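Local coordinates for BH0493 protein (Bacillus halodurans C-125, PDB 2QEE), which binds zinc and is a putative amidohydrolase that probably catalyses a metal-dependent reaction, at residues E75-I80 and V116-F121; D196-G201 and R243-P248; I335-T340 and K372-E377. All coordinates share one frame; numbering follows the deposited sequence.

Contact 1: residues E75-I80 and V116-F121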
loop_
_atom_site.group_PDB
_atom_site.type_symbol
_atom_site.label_atom_id
_atom_site.label_comp_id
_atom_site.label_asym_id
_atom_site.label_seq_id
_atom_site.Cartn_x
_atom_site.Cartn_y
_atom_site.Cartn_z
ATOM N N GLU C 75 -27.642 4.693 -27.732
ATOM C CA GLU C 75 -27.183 3.337 -28.066
ATOM C C GLU C 75 -25.995 2.907 -27.198
ATOM O O GLU C 75 -25.962 1.750 -26.762
ATOM C CB GLU C 75 -26.780 3.217 -29.546
ATOM C CG GLU C 75 -27.999 3.250 -30.466
ATOM C CD GLU C 75 -27.681 3.586 -31.909
ATOM O OE1 GLU C 75 -26.521 3.869 -32.258
ATOM O OE2 GLU C 75 -28.638 3.567 -32.707
ATOM N N GLN C 76 -25.062 3.829 -26.970
ATOM C CA GLN C 76 -23.889 3.564 -26.083
ATOM C C GLN C 76 -24.423 3.224 -24.690
ATOM O O GLN C 76 -24.021 2.220 -24.099
ATOM C CB GLN C 76 -23.002 4.792 -26.027
ATOM C CG GLN C 76 -22.183 5.033 -27.316
ATOM C CD GLN C 76 -21.471 6.364 -27.287
ATOM O OE1 GLN C 76 -21.735 7.203 -26.434
ATOM N NE2 GLN C 76 -20.597 6.596 -28.256
ATOM N N ALA C 77 -25.348 4.044 -24.195
ATOM C CA ALA C 77 -25.914 3.823 -22.861
ATOM C C ALA C 77 -26.642 2.486 -22.755
ATOM O O ALA C 77 -26.514 1.769 -21.769
ATOM C CB ALA C 77 -26.810 4.995 -22.472
ATOM N N ASP C 78 -27.428 2.124 -23.777
ATOM C CA ASP C 78 -28.055 0.841 -23.842
ATOM C C ASP C 78 -27.026 -0.320 -23.776
ATOM O O ASP C 78 -27.257 -1.319 -23.097
ATOM C CB ASP C 78 -28.817 0.700 -25.188
ATOM C CG ASP C 78 -30.109 1.480 -25.244
ATOM O OD1 ASP C 78 -30.653 1.894 -24.201
ATOM O OD2 ASP C 78 -30.622 1.620 -26.374
ATOM N N LEU C 79 -25.951 -0.225 -24.557
ATOM C CA LEU C 79 -24.925 -1.260 -24.582
ATOM C C LEU C 79 -24.287 -1.396 -23.157
ATOM O O LEU C 79 -24.099 -2.521 -22.647
ATOM C CB LEU C 79 -23.819 -0.885 -25.578
ATOM C CG LEU C 79 -22.700 -1.947 -25.683
ATOM C CD1 LEU C 79 -23.177 -3.284 -26.237
ATOM C CD2 LEU C 79 -21.485 -1.425 -26.447
ATOM N N ILE C 80 -23.916 -0.254 -22.590
ATOM C CA ILE C 80 -23.272 -0.211 -21.225
ATOM C C ILE C 80 -24.212 -0.853 -20.191
ATOM O O ILE C 80 -23.779 -1.705 -19.403
ATOM C CB ILE C 80 -22.762 1.189 -20.855
ATOM C CG1 ILE C 80 -21.557 1.511 -21.786
ATOM C CG2 ILE C 80 -22.383 1.295 -19.315
ATOM C CD1 ILE C 80 -21.091 2.978 -21.756
ATOM N N VAL C 116 -38.097 3.978 -18.434
ATOM C CA VAL C 116 -38.744 4.792 -17.381
ATOM C C VAL C 116 -37.789 5.812 -16.744
ATOM O O VAL C 116 -38.173 6.957 -16.502
ATOM C CB VAL C 116 -39.494 3.909 -16.377
ATOM C CG1 VAL C 116 -39.891 4.673 -15.108
ATOM C CG2 VAL C 116 -40.750 3.295 -17.072
ATOM N N TYR C 117 -36.505 5.435 -16.570
ATOM C CA TYR C 117 -35.540 6.381 -16.010
ATOM C C TYR C 117 -35.350 7.596 -16.920
ATOM O O TYR C 117 -35.318 8.751 -16.465
ATOM C CB TYR C 117 -34.171 5.695 -15.668
ATOM C CG TYR C 117 -34.232 4.391 -14.862
ATOM C CD1 TYR C 117 -35.265 4.137 -13.934
ATOM C CD2 TYR C 117 -33.210 3.405 -15.015
ATOM C CE1 TYR C 117 -35.300 2.928 -13.207
ATOM C CE2 TYR C 117 -33.237 2.226 -14.320
ATOM C CZ TYR C 117 -34.283 1.991 -13.400
ATOM O OH TYR C 117 -34.361 0.807 -12.716
ATOM N N ARG C 118 -35.266 7.341 -18.215
ATOM C CA ARG C 118 -35.046 8.391 -19.171
ATOM C C ARG C 118 -36.208 9.372 -19.145
ATOM O O ARG C 118 -35.986 10.581 -19.256
ATOM C CB ARG C 118 -34.858 7.809 -20.569
ATOM C CG ARG C 118 -33.491 7.157 -20.782
ATOM C CD ARG C 118 -33.439 6.274 -22.034
ATOM N NE ARG C 118 -32.037 5.880 -22.281
ATOM C CZ ARG C 118 -31.649 4.735 -22.844
ATOM N NH1 ARG C 118 -32.540 3.852 -23.289
ATOM N NH2 ARG C 118 -30.343 4.499 -22.992
ATOM N N GLU C 119 -37.418 8.855 -18.950
ATOM C CA GLU C 119 -38.622 9.737 -18.897
ATOM C C GLU C 119 -38.530 10.818 -17.819
ATOM O O GLU C 119 -39.005 11.930 -18.008
ATOM C CB GLU C 119 -39.913 8.933 -18.723
ATOM C CG GLU C 119 -40.269 7.986 -19.885
ATOM C CD GLU C 119 -41.436 7.022 -19.566
ATOM O OE1 GLU C 119 -41.703 6.132 -20.406
ATOM O OE2 GLU C 119 -42.078 7.145 -18.498
ATOM N N TYR C 120 -37.895 10.492 -16.691
ATOM C CA TYR C 120 -37.729 11.420 -15.605
ATOM C C TYR C 120 -37.012 12.672 -16.065
ATOM O O TYR C 120 -37.391 13.797 -15.722
ATOM C CB TYR C 120 -36.963 10.733 -14.443
ATOM C CG TYR C 120 -36.560 11.674 -13.310
ATOM C CD1 TYR C 120 -37.352 11.833 -12.174
ATOM C CD2 TYR C 120 -35.378 12.405 -13.384
ATOM C CE1 TYR C 120 -36.956 12.735 -11.135
ATOM C CE2 TYR C 120 -34.989 13.281 -12.387
ATOM C CZ TYR C 120 -35.774 13.418 -11.256
ATOM O OH TYR C 120 -35.332 14.312 -10.312
ATOM N N PHE C 121 -35.951 12.488 -16.834
ATOM C CA PHE C 121 -35.062 13.612 -17.178
ATOM C C PHE C 121 -35.614 14.446 -18.347
ATOM O O PHE C 121 -35.324 15.644 -18.437
ATOM C CB PHE C 121 -33.651 13.102 -17.542
ATOM C CG PHE C 121 -33.007 12.270 -16.451
ATOM C CD1 PHE C 121 -32.185 12.867 -15.488
ATOM C CD2 PHE C 121 -33.220 10.898 -16.392
ATOM C CE1 PHE C 121 -31.594 12.094 -14.474
ATOM C CE2 PHE C 121 -32.633 10.114 -15.379
ATOM C CZ PHE C 121 -31.816 10.692 -14.436
#
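Ala-77 and Arg-118 are the nearest residues of the two helical segments, yet their CA atoms are 10.9 Å apart, so the backbones do not pack and a single long side chain spans the gap. The carrier is Arg-118. Its CG lies beside the backbone N (chi1 -75°), and the chain then runs extended from CG to NE, delivering the guanidinium to the flank of helix 73-86. There NH1 and NH2 both close on one oxygen: Asp-78 OD1 is 2.9 Å from Arg-118 NH1 and likewise 2.9 Å from Arg-118 NH2. The grip is end-on and bifurcated. Both hydrogen bonds are bent, near 145° at hydrogen, as expected when two donors share an acceptor lying in their own plane. On the acid the two approaches differ: NH1 uses the syn lone pair of OD1, whereas NH2 comes from above the carboxylate. That difference follows from the two flat groups being turned 62° against each other. Ala-77 touches the guanidinium at its edge, its CB 3.6 Å from Arg-118 NH2. Beyond the two helices, NE makes a salt bridge to Asp-45 of helix 44-48, NH1 is bonded to Gln-115, and Arg-74 brings a like charge close to NE. All of these helices lie in the chain between strands 24-26 and 139-143. With two acids and an amide oxygen around its guanidinium, the buried cation of Arg-118 is probably well compensated, and bonds from all three nitrogens should restrict its rotation while tying helix 114-122 to helices 73-86 and 44-48.

Contact 2: residues D196-G201 and R243-P248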
loop_
_atom_site.group_PDB
_atom_site.type_symbol
_atom_site.label_atom_id
_atom_site.label_comp_id
_atom_site.label_asym_id
_atom_site.label_seq_id
_atom_site.Cartn_x
_atom_site.Cartn_y
_atom_site.Cartn_z
ATOM N N ASP C 196 9.302 34.097 -30.109
ATOM C CA ASP C 196 9.896 32.762 -30.273
ATOM C C ASP C 196 10.774 32.474 -29.088
ATOM O O ASP C 196 10.798 31.362 -28.612
ATOM C CB ASP C 196 10.770 32.672 -31.533
ATOM C CG ASP C 196 9.995 32.902 -32.802
ATOM O OD1 ASP C 196 8.793 32.567 -32.855
ATOM O OD2 ASP C 196 10.613 33.414 -33.759
ATOM N N GLU C 197 11.505 33.491 -28.646
ATOM C CA GLU C 197 12.457 33.407 -27.542
ATOM C C GLU C 197 11.764 33.641 -26.192
ATOM O O GLU C 197 10.816 34.418 -26.105
ATOM C CB GLU C 197 13.541 34.463 -27.710
ATOM C CG GLU C 197 14.311 34.392 -29.036
ATOM C CD GLU C 197 13.583 35.049 -30.221
ATOM O OE1 GLU C 197 12.470 35.620 -30.034
ATOM O OE2 GLU C 197 14.141 34.996 -31.352
ATOM N N TRP C 198 12.263 32.985 -25.148
ATOM C CA TRP C 198 11.758 33.222 -23.798
ATOM C C TRP C 198 12.456 34.421 -23.168
ATOM O O TRP C 198 13.424 34.274 -22.388
ATOM C CB TRP C 198 11.889 31.972 -22.903
ATOM C CG TRP C 198 11.104 32.148 -21.582
ATOM C CD1 TRP C 198 11.629 32.323 -20.336
ATOM C CD2 TRP C 198 9.674 32.190 -21.434
ATOM N NE1 TRP C 198 10.604 32.465 -19.405
ATOM C CE2 TRP C 198 9.401 32.377 -20.055
ATOM C CE3 TRP C 198 8.595 32.065 -22.330
ATOM C CZ2 TRP C 198 8.084 32.470 -19.546
ATOM C CZ3 TRP C 198 7.285 32.147 -21.827
ATOM C CH2 TRP C 198 7.052 32.365 -20.449
ATOM N N ASN C 199 11.977 35.618 -23.525
ATOM C CA ASN C 199 12.557 36.856 -23.000
ATOM C C ASN C 199 11.543 37.598 -22.144
ATOM O O ASN C 199 10.448 37.071 -21.908
ATOM C CB ASN C 199 13.059 37.735 -24.147
ATOM C CG ASN C 199 12.009 37.960 -25.193
ATOM O OD1 ASN C 199 10.803 37.967 -24.903
ATOM N ND2 ASN C 199 12.454 38.161 -26.431
ATOM N N GLU C 200 11.913 38.787 -21.658
ATOM C CA GLU C 200 11.055 39.547 -20.754
ATOM C C GLU C 200 9.693 39.799 -21.341
ATOM O O GLU C 200 8.689 39.818 -20.613
ATOM C CB GLU C 200 11.678 40.876 -20.328
ATOM C CG GLU C 200 12.106 40.911 -18.853
ATOM C CD GLU C 200 10.977 40.558 -17.867
ATOM O OE1 GLU C 200 11.251 39.934 -16.807
ATOM O OE2 GLU C 200 9.807 40.910 -18.147
ATOM N N GLY C 201 9.664 39.976 -22.659
ATOM C CA GLY C 201 8.442 40.261 -23.367
ATOM C C GLY C 201 7.522 39.067 -23.325
ATOM O O GLY C 201 6.301 39.210 -23.176
ATOM N N ARG C 243 7.818 29.094 -13.031
ATOM C CA ARG C 243 8.815 29.938 -12.329
ATOM C C ARG C 243 8.601 31.427 -12.608
ATOM O O ARG C 243 8.477 32.243 -11.682
ATOM C CB ARG C 243 10.249 29.570 -12.733
ATOM C CG ARG C 243 11.347 30.295 -11.958
ATOM C CD ARG C 243 12.724 30.189 -12.647
ATOM N NE ARG C 243 12.686 30.609 -14.052
ATOM C CZ ARG C 243 13.468 30.120 -15.031
ATOM N NH1 ARG C 243 14.366 29.194 -14.780
ATOM N NH2 ARG C 243 13.331 30.562 -16.276
ATOM N N ASP C 244 8.534 31.769 -13.887
ATOM C CA ASP C 244 8.576 33.181 -14.285
ATOM C C ASP C 244 7.226 33.873 -14.291
ATOM O O ASP C 244 7.183 35.105 -14.200
ATOM C CB ASP C 244 9.202 33.345 -15.681
ATOM C CG ASP C 244 10.664 32.988 -15.730
ATOM O OD1 ASP C 244 11.339 32.957 -14.676
ATOM O OD2 ASP C 244 11.134 32.724 -16.875
ATOM N N CYS C 245 6.128 33.123 -14.420
ATOM C CA CYS C 245 4.823 33.716 -14.638
ATOM C C CYS C 245 3.823 33.310 -13.566
ATOM O O CYS C 245 3.203 34.148 -12.908
ATOM C CB CYS C 245 4.266 33.365 -16.028
ATOM S SG CYS C 245 5.434 33.718 -17.418
ATOM N N LEU C 246 3.627 32.010 -13.417
ATOM C CA LEU C 246 2.468 31.539 -12.655
ATOM C C LEU C 246 2.681 31.831 -11.173
ATOM O O LEU C 246 1.775 32.343 -10.541
ATOM C CB LEU C 246 2.250 30.025 -12.895
ATOM C CG LEU C 246 0.963 29.509 -12.268
ATOM C CD1 LEU C 246 0.401 28.424 -13.141
ATOM C CD2 LEU C 246 1.227 29.031 -10.806
ATOM N N LEU C 247 3.840 31.460 -10.626
ATOM C CA LEU C 247 4.071 31.585 -9.177
ATOM C C LEU C 247 4.026 33.061 -8.767
ATOM O O LEU C 247 3.311 33.407 -7.813
ATOM C CB LEU C 247 5.381 30.915 -8.759
ATOM C CG LEU C 247 5.330 29.370 -8.824
ATOM C CD1 LEU C 247 6.669 28.779 -8.446
ATOM C CD2 LEU C 247 4.200 28.811 -7.933
ATOM N N PRO C 248 4.749 33.953 -9.517
ATOM C CA PRO C 248 4.630 35.393 -9.131
ATOM C C PRO C 248 3.197 35.945 -9.186
ATOM O O PRO C 248 2.783 36.645 -8.257
ATOM C CB PRO C 248 5.488 36.124 -10.176
ATOM C CG PRO C 248 6.432 35.065 -10.725
ATOM C CD PRO C 248 5.694 33.755 -10.641
#
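Trp-198 and Asp-244 form the polar part of this contact through a short, nearly straight hydrogen bond: Trp-198 NE1 lies 2.6 Å from Asp-244 OD2, with 171° at hydrogen. The oxygen offers its anti lone pair and sits in the plane of the indole; ring and carboxylate are only 13° from coplanar. Ionic contacts also hold the acid. Arg-243, the preceding residue, binds side-on, with NE 2.8 Å from Asp-244 OD1 and NH2 3.1 Å from Asp-244 OD2, NE from above the carboxylate plane and NH2 on the syn side but tilted out of that plane. OD2 therefore has two donors, and the arginine probably helps to fix the carboxylate rotation that the indole N-H requires. In fold terms, helix 237-253 connects the parallel neighbours 222-226 and 257-264, a beta-alpha-beta unit, and has a wider pi-type turn at 243-246. Trp-198 stands at the centre of an inverse gamma turn just ahead of helix 200-217, whose N-cap is Asn-199. The apolar part is a sulfur-aromatic contact at the ring edge: Cys-245 SG is 3.6 Å from Trp-198 CZ2. Trp-198 CG is anti to the backbone N (chi1 -169°), a setting that carries the indole across to both residues, while Ile-203 and Ile-241 also touch it.

Contact 3: residues I335-T340 and K372-E377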
loop_
_atom_site.group_PDB
_atom_site.type_symbol
_atom_site.label_atom_id
_atom_site.label_comp_id
_atom_site.label_asym_id
_atom_site.label_seq_id
_atom_site.Cartn_x
_atom_site.Cartn_y
_atom_site.Cartn_z
ATOM N N ILE C 335 -9.425 2.312 -1.221
ATOM C CA ILE C 335 -8.401 3.346 -1.241
ATOM C C ILE C 335 -8.856 4.578 -0.465
ATOM O O ILE C 335 -8.071 5.137 0.296
ATOM C CB ILE C 335 -7.944 3.668 -2.710
ATOM C CG1 ILE C 335 -7.423 2.377 -3.450
ATOM C CG2 ILE C 335 -6.916 4.850 -2.688
ATOM C CD1 ILE C 335 -6.195 1.699 -2.828
ATOM N N ILE C 336 -10.087 5.014 -0.683
ATOM C CA ILE C 336 -10.635 6.150 0.109
ATOM C C ILE C 336 -10.462 5.878 1.631
ATOM O O ILE C 336 -9.993 6.749 2.384
ATOM C CB ILE C 336 -12.114 6.410 -0.209
ATOM C CG1 ILE C 336 -12.279 6.776 -1.723
ATOM C CG2 ILE C 336 -12.672 7.449 0.803
ATOM C CD1 ILE C 336 -13.820 6.708 -2.118
ATOM N N ASN C 337 -10.771 4.658 2.038
ATOM C CA ASN C 337 -10.678 4.329 3.457
ATOM C C ASN C 337 -9.197 4.421 3.930
ATOM O O ASN C 337 -8.862 5.066 4.953
ATOM C CB ASN C 337 -11.185 2.900 3.668
ATOM C CG ASN C 337 -11.112 2.518 5.136
ATOM O OD1 ASN C 337 -11.751 3.175 5.969
ATOM N ND2 ASN C 337 -10.322 1.518 5.441
ATOM N N GLU C 338 -8.268 3.735 3.251
ATOM C CA GLU C 338 -6.874 3.800 3.718
ATOM C C GLU C 338 -6.321 5.219 3.683
ATOM O O GLU C 338 -5.641 5.626 4.650
ATOM C CB GLU C 338 -5.963 2.803 2.997
ATOM C CG GLU C 338 -5.623 3.184 1.523
ATOM C CD GLU C 338 -4.635 2.149 0.870
ATOM O OE1 GLU C 338 -3.862 2.538 -0.043
ATOM O OE2 GLU C 338 -4.656 0.948 1.253
ATOM N N MET C 339 -6.638 5.993 2.630
ATOM C CA MET C 339 -6.100 7.322 2.519
ATOM C C MET C 339 -6.642 8.205 3.647
ATOM O O MET C 339 -5.894 8.951 4.234
ATOM C CB MET C 339 -6.512 7.910 1.162
ATOM C CG MET C 339 -5.629 7.407 -0.004
ATOM S SD MET C 339 -6.255 8.129 -1.572
ATOM C CE MET C 339 -5.937 9.897 -1.248
ATOM N N THR C 340 -7.951 8.161 3.895
ATOM C CA THR C 340 -8.595 9.015 4.889
ATOM C C THR C 340 -8.034 8.705 6.297
ATOM O O THR C 340 -7.805 9.605 7.082
ATOM C CB THR C 340 -10.143 8.907 4.772
ATOM O OG1 THR C 340 -10.532 9.297 3.423
ATOM C CG2 THR C 340 -10.868 9.824 5.758
ATOM N N LYS C 372 -19.152 10.082 1.929
ATOM C CA LYS C 372 -19.558 10.453 3.299
ATOM C C LYS C 372 -19.649 9.264 4.254
ATOM O O LYS C 372 -19.208 9.379 5.369
ATOM C CB LYS C 372 -20.861 11.264 3.316
ATOM C CG LYS C 372 -20.574 12.738 3.024
ATOM C CD LYS C 372 -21.934 13.552 3.072
ATOM C CE LYS C 372 -21.666 15.095 3.218
ATOM N NZ LYS C 372 -22.944 15.898 3.457
ATOM N N SER C 373 -20.158 8.123 3.771
ATOM C CA SER C 373 -20.324 6.938 4.649
ATOM C C SER C 373 -18.941 6.499 5.141
ATOM O O SER C 373 -18.768 6.251 6.320
ATOM C CB SER C 373 -21.086 5.816 3.966
ATOM O OG SER C 373 -20.426 5.327 2.842
ATOM N N ILE C 374 -17.943 6.478 4.249
ATOM C CA ILE C 374 -16.573 6.117 4.608
ATOM C C ILE C 374 -15.960 7.123 5.573
ATOM O O ILE C 374 -15.371 6.759 6.596
ATOM C CB ILE C 374 -15.657 5.911 3.360
ATOM C CG1 ILE C 374 -16.239 4.802 2.491
ATOM C CG2 ILE C 374 -14.214 5.616 3.835
ATOM C CD1 ILE C 374 -15.510 4.679 1.121
ATOM N N ILE C 375 -16.052 8.398 5.217
ATOM C CA ILE C 375 -15.508 9.444 6.107
ATOM C C ILE C 375 -16.178 9.406 7.508
ATOM O O ILE C 375 -15.461 9.533 8.546
ATOM C CB ILE C 375 -15.665 10.824 5.424
ATOM C CG1 ILE C 375 -14.779 10.868 4.149
ATOM C CG2 ILE C 375 -15.243 11.931 6.426
ATOM C CD1 ILE C 375 -15.136 12.146 3.354
ATOM N N ALA C 376 -17.488 9.158 7.560
ATOM C CA ALA C 376 -18.202 9.017 8.841
ATOM C C ALA C 376 -17.612 7.828 9.667
ATOM O O ALA C 376 -17.343 8.002 10.878
ATOM C CB ALA C 376 -19.690 8.837 8.622
ATOM N N GLU C 377 -17.335 6.711 9.008
ATOM C CA GLU C 377 -16.760 5.531 9.704
ATOM C C GLU C 377 -15.405 5.899 10.294
ATOM O O GLU C 377 -15.070 5.537 11.451
ATOM C CB GLU C 377 -16.600 4.375 8.740
ATOM C CG GLU C 377 -17.912 3.776 8.221
ATOM C CD GLU C 377 -17.689 2.860 6.981
ATOM O OE1 GLU C 377 -18.680 2.282 6.466
ATOM O OE2 GLU C 377 -16.528 2.722 6.479
HETATM O O HOH W 1 -13.983 2.554 7.468
#
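Asn-337 OD1 is held by two donors, Arg-341 NE one turn further along its own helix and a water that also reaches the facing helix. The water oxygen lies 2.8 Å from Asn-337 OD1 and 2.7 Å from Glu-377 OE2, and it donates to both, so its two hydrogens are spent on linking an amide to a carboxylate across the margin of the interface. Beside this bridge the contact is apolar and centres on Ile-374. Its CG2 comes to 3.8 Å from Asn-337 CA, pressing against backbone as much as side chain, and to 3.9 Å from Ile-336 CG2. The other branch takes part too: Ile-374 CD1 is 4.0 Å from Ile-336 CB. The side chains of Ile-336 and Ile-374 cross at about a right angle. In Ile-374, CG2 is anti to the backbone N and CG1 lies beside it (chi1 -59°), a setting that brings both CG2 and CD1 against Ile-336. The frame is a pair of helices running in the same general direction: the axes of the two segments approach to 9.7 Å at a signed crossing angle of -36°. Helix 333-347 follows strand 321-323 of the barrel-type sheet expected for an amidohydrolase, and helix 363-388 packs against it, Val-378 touching Asn-337 and Thr-340. Ile-335 touches Met-342 of the second subunit and Glu-338 forms salt bridges with Arg-305 of its own chain and Arg-305 of the third subunit, so helix 333-347 also takes part in the contacts between subunits. Thr-340 CG2 brushes Ile-375 CG1. Its hydroxyl turns back: Thr-340 OG1 donates to Ile-336 O at 2.8 Å, while Thr-340 N reaches that oxygen from the opposite face of its plane.

The three contacts follow one another along the chain without interleaving and touch nowhere. Contacts 1 and 2 lie on opposite sides of the chain's centre, their centres about 49 Å apart, and both are remote from the known metal sites. Contact 3 is the most central, about 16 Å from the chain's centre; its own centre is about 31 Å from that of contact 1 and about 42 Å from that of contact 2. It is also the one near metal: the side chain of Asn-337 is about 6 Å from a magnesium ion and from the side chain of Glu-334, a metal ligand. The side chain of Ile-336 is about 11 Å from that of Asp-357, which binds zinc with His-28 and His-30.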